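Local coordinates for protein CRISPR-associated endonuclease Cas9 (Campylobacter jejuni subsp. jejuni serotype O:2, PDB 5X2H) that is an RNA-guided endonuclease of bacterial antiviral defence that pairs its guide RNA with invading DNA and cleaves both target strands with RuvC-like and HNH nuclease domains, at residues C252-D257 against F404-L409; K628-K633 against S738-S743. All coordinates share one frame; numbering follows the deposited sequence.

Both segments of interaction 1 come earlier in the chain than those of interaction 2, and the two contacts share no helix, strand or sheet: their centres are 46 Å apart and their nearest atoms about 30 Å. Residues 252-257 and 404-409 pack a loop on helix 404-415 in a largely helical part of the chain. Residues 628-633 and 738-743 join the linker that follows helix 615-622, within the RuvC-like nuclease region, to the turn that leaves strand 733-740 in the C-terminal β-rich part. Interaction 1 borders the guide RNA, chain B, near A4, whereas interaction 2 binds it firmly at C77 to A79, so one RNA runs past both parts of the protein.

Interaction 1 (C252-D257 against F404-L409); sequences CSFFTD and FKALKL. With nucleotides of chain B.
Apolar packing carries this contact, with the CB of Ala406 meeting three side chains of the 252-257 loop. Ala406 CB sits at the edge of the Phe255 ring, near its plane and 4.0 Å from Phe255 CE2. Phe254 CD2 comes within 4.1 Å of the same Ala406 CB, and Cys252 SG is almost as near. A methyl group is small enough to let the loop come this close to the helix. Leu409, one turn further on, brings CD1 to Phe255 CZ.

A CH-pi contact covers one face of the Phe255 ring. Lys405 CG is anti to the backbone N (chi1 -172°) and the chain is extended beyond it; the two side chains cross at about a right angle, CD of Lys405 lying 3.8 Å above the centre of the Phe255 ring. The long aliphatic part of a lysine suits this place: its methylenes cover the face, while NZ of this exposed residue ends near Phe255 CD1 and CE1.

In the α-helical lobe of Cas9, the loop between helices 226-236 and 266-288 thus packs on helix 404-415, and Phe254 and Leu409 both reach helix 420-427.

Within the loop, Cys252 SG accepts the N-H of Phe255 at 3.5 Å, nearly straight at 167°, and a weaker bond from Phe254 N. Phe254 also packs on a sugar of the bound RNA.

Interaction 2 (K628-K633 against S738-S743); sequences KPERKK and SLYKDS. With nucleotides of chain B.
Lys632 lies over one face of the Tyr740 ring, its CG 3.5 Å from the ring centroid and only 5° off the normal, a CH-pi contact. CD continues over the same ring towards CE1 and CZ. The lysine chain then bends at chi3 (-75°), which places CE beside the sugar and base of A78 of chain B, and Lys632 NZ donates to O2 of C77 of chain B at 2.8 Å. An aromatic ring suits the methylenes, while the ammonium suits O2 of C77 and lies close to N3 of A78.

Glu630 approaches the Tyr740 ring obliquely, its carboxylate plane turned 68° from the ring. Glu630 OE2 accepts from O2' of C77 of chain B at 2.9 Å; OE1 lies near Ser743 OG, which also takes the N-H of Tyr740 within a type II turn from Tyr740 to Ser743.

Arg631 lays one face of its guanidinium over the aliphatic part of Lys741, with Arg631 NH2 3.5 Å from Lys741 CD. Arg631 NH2 and Lys741 NZ each form a salt bridge to a DNA phosphate, which would offset the repulsion between these like charges. Arg631 N donates to Lys741 O at 2.9 Å. A water accepts from Lys741 N and lies 2.7 Å from Arg631 O, to which it may donate. Another water donates to both Lys628 O and Asp742 O. On the RNA side, Lys632 N donates to OP1 of A79 of chain B at 2.9 Å.

The contact thus joins the RuvC-like nuclease region to the C-terminal β-rich part around RNA and DNA. Lys628 and Pro629 rest on strand 29-37 of the RuvC sheet, whereas Leu739 and Tyr740 pack on strand 683-689, and Asp742 and Ser743 bond through their backbones to Tyr760 of strand 756-764.

Interaction 1 (C252-D257 against F404-L409)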
loop_
_atom_site.group_PDB
_atom_site.type_symbol
_atom_site.label_atom_id
_atom_site.label_comp_id
_atom_site.label_asym_id
_atom_site.label_seq_id
_atom_site.Cartn_x
_atom_site.Cartn_y
_atom_site.Cartn_z
ATOM N N CYS A 252 -6.228 -16.047 17.220
ATOM C CA CYS A 252 -7.399 -16.301 18.044
ATOM C C CYS A 252 -7.531 -15.258 19.151
ATOM O O CYS A 252 -6.542 -14.713 19.645
ATOM C CB CYS A 252 -7.314 -17.703 18.649
ATOM S SG CYS A 252 -8.608 -18.126 19.832
ATOM N N SER A 253 -8.782 -14.985 19.538
ATOM C CA SER A 253 -9.038 -14.023 20.606
ATOM C C SER A 253 -8.526 -14.531 21.947
ATOM O O SER A 253 -8.040 -13.746 22.769
ATOM C CB SER A 253 -10.533 -13.720 20.697
ATOM O OG SER A 253 -11.029 -13.222 19.471
ATOM N N PHE A 254 -8.637 -15.837 22.187
ATOM C CA PHE A 254 -8.211 -16.441 23.448
ATOM C C PHE A 254 -6.739 -16.843 23.412
ATOM O O PHE A 254 -5.951 -16.418 24.262
ATOM C CB PHE A 254 -9.080 -17.661 23.767
ATOM C CG PHE A 254 -10.539 -17.347 23.924
ATOM C CD1 PHE A 254 -10.996 -16.663 25.038
ATOM C CD2 PHE A 254 -11.457 -17.753 22.968
ATOM C CE1 PHE A 254 -12.341 -16.378 25.189
ATOM C CE2 PHE A 254 -12.804 -17.471 23.116
ATOM C CZ PHE A 254 -13.245 -16.782 24.228
ATOM N N PHE A 255 -6.363 -17.666 22.435
ATOM C CA PHE A 255 -5.003 -18.191 22.313
ATOM C C PHE A 255 -4.299 -17.414 21.206
ATOM O O PHE A 255 -4.379 -17.762 20.028
ATOM C CB PHE A 255 -5.030 -19.688 22.035
ATOM C CG PHE A 255 -5.826 -20.475 23.039
ATOM C CD1 PHE A 255 -5.236 -20.928 24.207
ATOM C CD2 PHE A 255 -7.164 -20.758 22.818
ATOM C CE1 PHE A 255 -5.964 -21.651 25.134
ATOM C CE2 PHE A 255 -7.897 -21.480 23.741
ATOM C CZ PHE A 255 -7.296 -21.926 24.901
ATOM N N THR A 256 -3.588 -16.354 21.603
ATOM C CA THR A 256 -2.968 -15.452 20.638
ATOM C C THR A 256 -1.887 -16.131 19.806
ATOM O O THR A 256 -1.512 -15.604 18.752
ATOM C CB THR A 256 -2.378 -14.239 21.361
ATOM O OG1 THR A 256 -1.422 -14.678 22.333
ATOM C CG2 THR A 256 -3.475 -13.454 22.059
ATOM N N ASP A 257 -1.378 -17.277 20.247
ATOM C CA ASP A 257 -0.353 -18.003 19.510
ATOM C C ASP A 257 -0.930 -18.984 18.499
ATOM O O ASP A 257 -0.166 -19.718 17.864
ATOM C CB ASP A 257 0.566 -18.748 20.484
ATOM C CG ASP A 257 1.304 -17.813 21.423
ATOM O OD1 ASP A 257 1.520 -16.640 21.047
ATOM O OD2 ASP A 257 1.670 -18.250 22.535
ATOM N N PHE A 404 -8.855 -23.324 16.209
ATOM C CA PHE A 404 -9.286 -24.705 16.403
ATOM C C PHE A 404 -9.148 -25.132 17.857
ATOM O O PHE A 404 -9.964 -25.917 18.355
ATOM C CB PHE A 404 -8.472 -25.645 15.512
ATOM C CG PHE A 404 -8.980 -25.748 14.104
ATOM C CD1 PHE A 404 -10.319 -25.547 13.819
ATOM C CD2 PHE A 404 -8.117 -26.059 13.066
ATOM C CE1 PHE A 404 -10.787 -25.649 12.524
ATOM C CE2 PHE A 404 -8.579 -26.161 11.769
ATOM C CZ PHE A 404 -9.915 -25.955 11.497
ATOM N N LYS A 405 -8.118 -24.635 18.548
ATOM C CA LYS A 405 -7.916 -25.003 19.945
ATOM C C LYS A 405 -9.085 -24.544 20.808
ATOM O O LYS A 405 -9.543 -25.281 21.689
ATOM C CB LYS A 405 -6.602 -24.411 20.455
ATOM C CG LYS A 405 -6.194 -24.895 21.832
ATOM C CD LYS A 405 -4.911 -24.224 22.294
ATOM C CE LYS A 405 -4.417 -24.834 23.594
ATOM N NZ LYS A 405 -3.213 -24.136 24.119
ATOM N N ALA A 406 -9.588 -23.333 20.562
ATOM C CA ALA A 406 -10.744 -22.851 21.309
ATOM C C ALA A 406 -12.021 -23.555 20.874
ATOM O O ALA A 406 -12.917 -23.775 21.698
ATOM C CB ALA A 406 -10.886 -21.339 21.143
ATOM N N LEU A 407 -12.125 -23.913 19.592
ATOM C CA LEU A 407 -13.311 -24.613 19.111
ATOM C C LEU A 407 -13.413 -26.008 19.715
ATOM O O LEU A 407 -14.514 -26.474 20.026
ATOM C CB LEU A 407 -13.293 -24.689 17.585
ATOM C CG LEU A 407 -13.532 -23.381 16.830
ATOM C CD1 LEU A 407 -13.383 -23.590 15.334
ATOM C CD2 LEU A 407 -14.901 -22.821 17.160
ATOM N N LYS A 408 -12.277 -26.687 19.892
ATOM C CA LYS A 408 -12.284 -28.017 20.494
ATOM C C LYS A 408 -12.813 -28.004 21.922
ATOM O O LYS A 408 -13.264 -29.044 22.414
ATOM C CB LYS A 408 -10.874 -28.609 20.473
ATOM C CG LYS A 408 -10.450 -29.180 19.134
ATOM C CD LYS A 408 -8.959 -29.471 19.118
ATOM C CE LYS A 408 -8.637 -30.647 18.212
ATOM N NZ LYS A 408 -9.176 -31.920 18.766
ATOM N N LEU A 409 -12.769 -26.857 22.597
ATOM C CA LEU A 409 -13.227 -26.729 23.974
ATOM C C LEU A 409 -14.655 -26.215 24.079
ATOM O O LEU A 409 -15.450 -26.760 24.849
ATOM C CB LEU A 409 -12.291 -25.794 24.749
ATOM C CG LEU A 409 -10.822 -26.213 24.833
ATOM C CD1 LEU A 409 -9.971 -25.070 25.367
ATOM C CD2 LEU A 409 -10.673 -27.452 25.705
ATOM P P A B 4 -14.168 -11.920 19.443
ATOM O OP1 A B 4 -12.964 -12.514 18.815
ATOM O OP2 A B 4 -14.604 -10.551 19.065
ATOM O "O5'" A B 4 -15.398 -12.906 19.201
ATOM C "C5'" A B 4 -15.310 -14.271 19.574
ATOM C "C4'" A B 4 -16.619 -14.998 19.397
ATOM O "O4'" A B 4 -17.626 -14.491 20.315
ATOM C "C3'" A B 4 -17.292 -14.874 18.045
ATOM O "O3'" A B 4 -16.673 -15.631 17.023
ATOM C "C2'" A B 4 -18.715 -15.299 18.371
ATOM O "O2'" A B 4 -18.786 -16.704 18.563
ATOM C "C1'" A B 4 -18.909 -14.618 19.725
ATOM N N9 A B 4 -19.491 -13.277 19.537
ATOM C C8 A B 4 -18.864 -12.056 19.527
ATOM N N7 A B 4 -19.674 -11.050 19.292
ATOM C C5 A B 4 -20.913 -11.651 19.117
ATOM C C6 A B 4 -22.190 -11.135 18.835
ATOM N N6 A B 4 -22.446 -9.835 18.677
ATOM N N1 A B 4 -23.214 -12.012 18.725
ATOM C C2 A B 4 -22.959 -13.317 18.887
ATOM N N3 A B 4 -21.803 -13.924 19.152
ATOM C C4 A B 4 -20.811 -13.024 19.258
#

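Interaction 2 (K628-K633 against S738-S743)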
loop_
_atom_site.group_PDB
_atom_site.type_symbol
_atom_site.label_atom_id
_atom_site.label_comp_id
_atom_site.label_asym_id
_atom_site.label_seq_id
_atom_site.Cartn_x
_atom_site.Cartn_y
_atom_site.Cartn_z
ATOM N N LYS A 628 7.880 20.191 13.407
ATOM C CA LYS A 628 7.851 19.371 12.210
ATOM C C LYS A 628 9.133 18.552 12.140
ATOM O O LYS A 628 10.222 19.085 12.383
ATOM C CB LYS A 628 7.718 20.224 10.939
ATOM C CG LYS A 628 6.516 21.151 10.916
ATOM C CD LYS A 628 6.393 21.846 9.565
ATOM C CE LYS A 628 5.223 22.817 9.544
ATOM N NZ LYS A 628 4.940 23.323 8.174
ATOM N N PRO A 629 9.040 17.267 11.821
ATOM C CA PRO A 629 10.247 16.444 11.729
ATOM C C PRO A 629 10.931 16.602 10.382
ATOM O O PRO A 629 10.289 16.763 9.342
ATOM C CB PRO A 629 9.708 15.019 11.904
ATOM C CG PRO A 629 8.344 15.085 11.290
ATOM C CD PRO A 629 7.815 16.479 11.593
ATOM N N GLU A 630 12.259 16.552 10.411
ATOM C CA GLU A 630 13.010 16.563 9.166
ATOM C C GLU A 630 12.852 15.222 8.457
ATOM O O GLU A 630 12.852 14.162 9.089
ATOM C CB GLU A 630 14.483 16.876 9.427
ATOM C CG GLU A 630 15.209 15.892 10.320
ATOM C CD GLU A 630 16.655 16.296 10.555
ATOM O OE1 GLU A 630 17.048 17.395 10.098
ATOM O OE2 GLU A 630 17.396 15.518 11.194
ATOM N N ARG A 631 12.686 15.277 7.137
ATOM C CA ARG A 631 12.385 14.096 6.328
ATOM C C ARG A 631 13.687 13.571 5.738
ATOM O O ARG A 631 14.151 14.052 4.702
ATOM C CB ARG A 631 11.382 14.437 5.232
ATOM C CG ARG A 631 10.108 15.095 5.729
ATOM C CD ARG A 631 8.899 14.602 4.949
ATOM N NE ARG A 631 8.354 15.606 4.043
ATOM C CZ ARG A 631 8.344 15.499 2.718
ATOM N NH1 ARG A 631 8.848 14.423 2.129
ATOM N NH2 ARG A 631 7.819 16.470 1.984
ATOM N N LYS A 632 14.277 12.571 6.391
ATOM C CA LYS A 632 15.596 12.081 6.012
ATOM C C LYS A 632 15.543 10.850 5.118
ATOM O O LYS A 632 16.598 10.289 4.798
ATOM C CB LYS A 632 16.432 11.787 7.263
ATOM C CG LYS A 632 16.819 13.037 8.038
ATOM C CD LYS A 632 18.112 12.851 8.823
ATOM C CE LYS A 632 17.915 12.000 10.063
ATOM N NZ LYS A 632 19.179 11.882 10.857
ATOM N N LYS A 633 14.357 10.426 4.698
ATOM C CA LYS A 633 14.234 9.201 3.912
ATOM C C LYS A 633 14.962 9.347 2.582
ATOM O O LYS A 633 14.636 10.254 1.803
ATOM C CB LYS A 633 12.767 8.856 3.677
ATOM C CG LYS A 633 12.563 7.646 2.782
ATOM C CD LYS A 633 11.159 7.073 2.918
ATOM C CE LYS A 633 10.097 8.106 2.592
ATOM N NZ LYS A 633 8.731 7.517 2.619
ATOM N N SER A 738 23.862 19.241 6.683
ATOM C CA SER A 738 22.982 18.690 5.665
ATOM C C SER A 738 21.550 19.092 5.980
ATOM O O SER A 738 21.116 18.999 7.134
ATOM C CB SER A 738 23.099 17.166 5.597
ATOM O OG SER A 738 24.416 16.774 5.252
ATOM N N LEU A 739 20.823 19.540 4.962
ATOM C CA LEU A 739 19.430 19.929 5.113
ATOM C C LEU A 739 18.527 18.919 4.422
ATOM O O LEU A 739 18.824 18.455 3.317
ATOM C CB LEU A 739 19.176 21.325 4.541
ATOM C CG LEU A 739 19.949 22.476 5.182
ATOM C CD1 LEU A 739 19.523 23.799 4.572
ATOM C CD2 LEU A 739 19.749 22.475 6.696
ATOM N N TYR A 740 17.433 18.578 5.090
ATOM C CA TYR A 740 16.369 17.757 4.542
ATOM C C TYR A 740 15.085 18.571 4.587
ATOM O O TYR A 740 15.014 19.615 5.241
ATOM C CB TYR A 740 16.205 16.448 5.331
ATOM C CG TYR A 740 17.499 15.698 5.565
ATOM C CD1 TYR A 740 18.356 16.057 6.599
ATOM C CD2 TYR A 740 17.859 14.626 4.760
ATOM C CE1 TYR A 740 19.542 15.375 6.819
ATOM C CE2 TYR A 740 19.043 13.935 4.972
ATOM C CZ TYR A 740 19.880 14.314 6.004
ATOM O OH TYR A 740 21.057 13.634 6.222
ATOM N N LYS A 741 14.067 18.088 3.881
ATOM C CA LYS A 741 12.772 18.754 3.916
ATOM C C LYS A 741 12.288 18.889 5.354
ATOM O O LYS A 741 12.310 17.923 6.123
ATOM C CB LYS A 741 11.756 17.983 3.073
ATOM C CG LYS A 741 11.999 18.109 1.574
ATOM C CD LYS A 741 10.936 17.391 0.760
ATOM C CE LYS A 741 11.134 17.633 -0.729
ATOM N NZ LYS A 741 12.504 17.255 -1.181
ATOM N N ASP A 742 11.878 20.108 5.711
ATOM C CA ASP A 742 11.404 20.487 7.041
ATOM C C ASP A 742 12.510 20.510 8.091
ATOM O O ASP A 742 12.224 20.441 9.291
ATOM C CB ASP A 742 10.250 19.594 7.510
ATOM C CG ASP A 742 8.957 19.896 6.783
ATOM O OD1 ASP A 742 8.777 21.056 6.350
ATOM O OD2 ASP A 742 8.125 18.979 6.639
ATOM N N SER A 743 13.769 20.617 7.675
ATOM C CA SER A 743 14.828 20.944 8.619
ATOM C C SER A 743 14.623 22.355 9.150
ATOM O O SER A 743 14.162 23.244 8.429
ATOM C CB SER A 743 16.202 20.837 7.957
ATOM O OG SER A 743 16.572 19.490 7.742
ATOM P P A B 79 13.000 9.693 8.510
ATOM O OP1 A B 79 12.416 10.797 7.707
ATOM O OP2 A B 79 12.102 8.689 9.138
ATOM O "O5'" A B 79 14.039 8.912 7.590
ATOM C "C5'" A B 79 14.756 7.793 8.089
ATOM C "C4'" A B 79 16.226 7.876 7.760
ATOM O "O4'" A B 79 16.947 8.450 8.882
ATOM C "C3'" A B 79 16.919 6.545 7.508
ATOM O "O3'" A B 79 16.747 6.093 6.176
ATOM C "C2'" A B 79 18.370 6.839 7.865
ATOM O "O2'" A B 79 19.033 7.494 6.796
ATOM C "C1'" A B 79 18.211 7.833 9.014
ATOM N N9 A B 79 18.286 7.175 10.333
ATOM C C8 A B 79 17.272 6.970 11.237
ATOM N N7 A B 79 17.660 6.357 12.332
ATOM C C5 A B 79 19.017 6.145 12.133
ATOM C C6 A B 79 20.009 5.542 12.928
ATOM N N6 A B 79 19.773 5.018 14.132
ATOM N N1 A B 79 21.266 5.494 12.437
ATOM C C2 A B 79 21.501 6.021 11.228
ATOM N N3 A B 79 20.655 6.616 10.387
ATOM C C4 A B 79 19.416 6.645 10.906
ATOM P P A B 78 12.553 12.846 14.943
ATOM O OP1 A B 78 11.233 13.470 14.669
ATOM O OP2 A B 78 12.721 11.937 16.106
ATOM O "O5'" A B 78 12.988 12.048 13.637
ATOM C "C5'" A B 78 13.114 12.710 12.386
ATOM C "C4'" A B 78 13.994 11.935 11.439
ATOM O "O4'" A B 78 15.240 11.601 12.114
ATOM C "C3'" A B 78 13.414 10.607 10.952
ATOM O "O3'" A B 78 13.927 10.342 9.648
ATOM C "C2'" A B 78 14.027 9.612 11.926
ATOM O "O2'" A B 78 14.061 8.278 11.472
ATOM C "C1'" A B 78 15.423 10.199 12.089
ATOM N N9 A B 78 16.111 9.774 13.308
ATOM C C8 A B 78 15.565 9.523 14.540
ATOM N N7 A B 78 16.443 9.130 15.428
ATOM C C5 A B 78 17.641 9.113 14.730
ATOM C C6 A B 78 18.952 8.780 15.109
ATOM N N6 A B 78 19.287 8.389 16.341
ATOM N N1 A B 78 19.923 8.872 14.171
ATOM C C2 A B 78 19.587 9.270 12.935
ATOM N N3 A B 78 18.392 9.606 12.458
ATOM C C4 A B 78 17.453 9.503 13.417
ATOM P P C B 77 15.538 16.276 20.034
ATOM O OP1 C B 77 15.608 17.713 20.400
ATOM O OP2 C B 77 14.375 15.474 20.494
ATOM O "O5'" C B 77 15.583 16.149 18.451
ATOM C "C5'" C B 77 15.006 15.035 17.789
ATOM C "C4'" C B 77 15.406 15.026 16.340
ATOM O "O4'" C B 77 16.845 14.988 16.238
ATOM C "C3'" C B 77 14.935 13.845 15.507
ATOM O "O3'" C B 77 13.613 14.049 15.035
ATOM C "C2'" C B 77 15.963 13.783 14.379
ATOM O "O2'" C B 77 15.596 14.657 13.323
ATOM C "C1'" C B 77 17.224 14.344 15.047
ATOM N N1 C B 77 18.258 13.330 15.355
ATOM C C2 C B 77 19.127 12.950 14.331
ATOM O O2 C B 77 18.978 13.444 13.203
ATOM N N3 C B 77 20.098 12.048 14.593
ATOM C C4 C B 77 20.225 11.548 15.822
ATOM N N4 C B 77 21.197 10.658 16.027
ATOM C C5 C B 77 19.357 11.926 16.889
ATOM C C6 C B 77 18.401 12.822 16.615
HETATM O O HOH W 1 12.651 20.094 11.825
HETATM O O HOH W 2 14.095 15.602 2.435
#